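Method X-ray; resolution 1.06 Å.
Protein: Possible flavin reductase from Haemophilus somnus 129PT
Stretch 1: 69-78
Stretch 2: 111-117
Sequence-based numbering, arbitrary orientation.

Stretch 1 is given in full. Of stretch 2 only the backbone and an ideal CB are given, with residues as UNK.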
# COMPACT_ATOMS: atom_id res chain seq x y z
N MSE A 69 5.97 -1.63 -15.00
CA MSE A 69 6.97 -0.85 -14.26
C MSE A 69 6.25 -0.00 -13.22
O MSE A 69 5.31 0.72 -13.58
CB MSE A 69 7.70 0.06 -15.23
CG MSE A 69 8.76 0.94 -14.59
SE MSE A 69 10.47 0.14 -14.24
CE MSE A 69 10.87 -0.21 -16.13
N VAL A 70 6.69 -0.07 -11.96
CA VAL A 70 6.22 0.87 -10.95
C VAL A 70 7.25 1.99 -10.89
O VAL A 70 8.39 1.77 -10.53
CB VAL A 70 6.06 0.22 -9.57
CG1 VAL A 70 5.65 1.24 -8.52
CG2 VAL A 70 4.98 -0.89 -9.66
N ASN A 71 6.82 3.19 -11.27
CA ASN A 71 7.68 4.39 -11.21
C ASN A 71 7.24 5.28 -10.05
O ASN A 71 6.20 5.97 -10.16
CB ASN A 71 7.53 5.17 -12.54
CG ASN A 71 7.93 4.36 -13.73
OD1 ASN A 71 9.13 4.15 -13.98
ND2 ASN A 71 6.95 3.89 -14.49
N THR A 72 7.95 5.17 -8.96
CA THR A 72 7.59 5.93 -7.75
C THR A 72 8.06 7.38 -7.91
O THR A 72 9.18 7.60 -8.37
CB THR A 72 8.23 5.27 -6.53
OG1 THR A 72 7.86 3.90 -6.48
CG2 THR A 72 7.81 6.00 -5.21
N LEU A 73 7.19 8.33 -7.62
CA LEU A 73 7.41 9.72 -7.99
C LEU A 73 8.15 10.52 -6.92
O LEU A 73 7.94 10.34 -5.72
CB LEU A 73 6.09 10.40 -8.32
CG LEU A 73 5.27 9.81 -9.47
CD1 LEU A 73 4.09 10.68 -9.76
CD2 LEU A 73 6.10 9.56 -10.72
N THR A 74 8.97 11.45 -7.41
CA THR A 74 9.59 12.45 -6.55
C THR A 74 8.59 13.57 -6.26
O THR A 74 7.57 13.75 -6.94
CB THR A 74 10.84 13.10 -7.16
OG1 THR A 74 10.40 13.98 -8.18
CG2 THR A 74 11.85 12.07 -7.71
N ALA A 75 8.94 14.40 -5.29
CA ALA A 75 8.13 15.56 -4.88
C ALA A 75 7.95 16.54 -6.00
O ALA A 75 7.02 17.34 -5.95
CB ALA A 75 8.75 16.24 -3.66
N GLU A 76 8.84 16.50 -7.01
CA GLU A 76 8.79 17.40 -8.15
C GLU A 76 7.87 16.93 -9.25
O GLU A 76 7.69 17.66 -10.24
CB GLU A 76 10.20 17.59 -8.71
CG GLU A 76 11.14 18.34 -7.79
CD GLU A 76 11.60 17.55 -6.58
OE1 GLU A 76 11.96 16.36 -6.67
OE2 GLU A 76 11.59 18.12 -5.46
N GLN A 77 7.27 15.75 -9.14
CA GLN A 77 6.51 15.15 -10.23
C GLN A 77 4.99 15.13 -10.03
O GLN A 77 4.28 14.28 -10.55
CB GLN A 77 7.05 13.73 -10.49
CG GLN A 77 8.44 13.78 -11.09
CD GLN A 77 9.10 12.43 -11.24
OE1 GLN A 77 9.13 11.60 -10.33
NE2 GLN A 77 9.75 12.20 -12.40
N SER A 78 4.46 16.09 -9.26
CA SER A 78 3.03 16.12 -9.05
C SER A 78 2.20 16.44 -10.31
O SER A 78 1.10 15.92 -10.44
CB SER A 78 2.65 17.08 -7.93
OG SER A 78 2.94 18.42 -8.21
N UNK A 111 14.30 10.27 -13.96
CA UNK A 111 14.21 11.21 -12.85
C UNK A 111 13.14 10.82 -11.81
O UNK A 111 12.70 11.67 -11.04
CB UNK A 111 13.91 12.61 -13.39
N UNK A 112 12.76 9.56 -11.77
CA UNK A 112 11.84 9.07 -10.76
C UNK A 112 12.55 8.83 -9.43
O UNK A 112 13.77 8.73 -9.34
CB UNK A 112 11.17 7.78 -11.24
N UNK A 113 11.79 8.64 -8.36
CA UNK A 113 12.34 8.29 -7.08
C UNK A 113 12.87 6.85 -7.06
O UNK A 113 13.92 6.56 -6.50
CB UNK A 113 11.28 8.48 -5.99
N UNK A 114 12.08 5.94 -7.64
CA UNK A 114 12.39 4.51 -7.69
C UNK A 114 11.72 3.94 -8.91
O UNK A 114 10.65 4.41 -9.28
CB UNK A 114 11.94 3.78 -6.42
N UNK A 115 12.32 2.92 -9.50
CA UNK A 115 11.76 2.21 -10.63
C UNK A 115 11.84 0.71 -10.38
O UNK A 115 12.93 0.18 -10.19
CB UNK A 115 12.49 2.59 -11.92
N UNK A 116 10.69 0.04 -10.33
CA UNK A 116 10.63 -1.40 -10.14
C UNK A 116 10.04 -2.04 -11.39
O UNK A 116 8.89 -1.82 -11.71
CB UNK A 116 9.81 -1.76 -8.90
N UNK A 117 10.87 -2.79 -12.12
CA UNK A 117 10.41 -3.47 -13.36
C UNK A 117 9.98 -4.88 -12.99
O UNK A 117 10.72 -5.55 -12.32
CB UNK A 117 11.50 -3.50 -14.43

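Strand 69-72 runs antiparallel to 114-117, at 172°. Backbone bonds fix the register, so CB directions can be read along the second stretch.

Position 111 has phi/psi of 64/22, a left-handed conformation. Glycine, asparagine and aspartate adopt it most readily. Its CB points sideways, 4.3 Å from Gln77 NE2, so a polar group would suit. The residue is Asp111. Its carboxylate does not reach Gln77 NE2. Its backbone O receives a hydrogen bond from a water, 2.7 Å from the water oxygen, which lies 2.8 Å from Thr74 OG1.

At position 112 the CB points sideways, 3.5 Å from Thr72 O. A small residue such as alanine or serine would fit easily. It is Ala112, whose methyl rests against Thr72 O.

Position 113 points toward stretch 1. Its N donates to Thr72 O at 2.8 Å. The ideal CB is tight against that same O, at 3.3 Å, and 4.0 Å from Thr74 CG2. Methyl groups nearby favour an aliphatic side chain. Leu113 is found, and its CD2 lies 3.9 Å from Thr72 CG2.

Position 114 pairs with Thr72. Thr72 N donates to the O of 114 at 2.8 Å; the return bond, from N of 114 to Thr72 O, is weak at 3.4 Å. The CB is 4.0 Å from Thr72 CB, on the face shared with Val70. Extended angles suit valine, isoleucine or threonine. Ile114 brings CG1 to 3.8 Å from Thr72 CB.

Position 115 faces the side of Met69 and Asn71. Its CB is 3.9 Å from the selenium SE of Met69 and 4.2 Å from Asn71 OD1. That oxygen invites a donor: asparagine, serine or threonine could serve. In Asn115, ND2 donates to Asn71 OD1 at 2.9 Å, while CB packs on Met69 SE.

Position 116 pairs with Val70 through two good bonds: Val70 N to O of 116, 2.8 Å, and N of 116 to Val70 O, 2.9 Å. Its CB shares the face of Val70 and Thr72, so a large apolar or aromatic residue would suit. Phe116 places CD1 4.1 Å from Val70 CB and CE1 3.8 Å from Thr72 OG1.

Position 117 lies opposite Met69, its CB 3.8 Å from Met69 CE. An apolar residue could pack there, and a polar one is possible. Asp117 is present; its CG contacts Met69 CE at 3.5 Å, while its carboxylate oxygens are hydrogen-bonded elsewhere in the structure.

Stretch 2 (111-117) DALINFD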
# COMPACT_ATOMS: atom_id res chain seq x y z
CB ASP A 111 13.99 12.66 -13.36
CG ASP A 111 14.74 13.73 -12.58
OD1 ASP A 111 15.59 13.41 -11.74
OD2 ASP A 111 14.44 14.93 -12.84
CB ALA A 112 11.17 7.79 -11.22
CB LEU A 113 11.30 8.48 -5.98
CG LEU A 113 11.81 8.43 -4.55
CD1 LEU A 113 12.51 9.75 -4.25
CD2 LEU A 113 10.65 8.19 -3.58
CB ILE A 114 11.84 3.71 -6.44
CG1 ILE A 114 11.69 4.56 -5.17
CG2 ILE A 114 12.73 2.51 -6.18
CD1 ILE A 114 10.88 3.89 -4.07
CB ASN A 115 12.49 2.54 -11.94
CG ASN A 115 12.67 4.05 -12.18
OD1 ASN A 115 13.70 4.62 -11.82
ND2 ASN A 115 11.69 4.68 -12.82
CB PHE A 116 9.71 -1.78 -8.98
CG PHE A 116 10.01 -1.14 -7.65
CD1 PHE A 116 9.45 0.07 -7.31
CD2 PHE A 116 10.77 -1.79 -6.72
CE1 PHE A 116 9.66 0.62 -6.04
CE2 PHE A 116 10.95 -1.24 -5.44
CZ PHE A 116 10.40 -0.03 -5.14
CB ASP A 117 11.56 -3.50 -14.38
CG ASP A 117 11.05 -3.66 -15.80
OD1 ASP A 117 9.83 -3.65 -16.01
OD2 ASP A 117 11.91 -3.79 -16.71
O HOH W 1 12.05 14.22 -10.38
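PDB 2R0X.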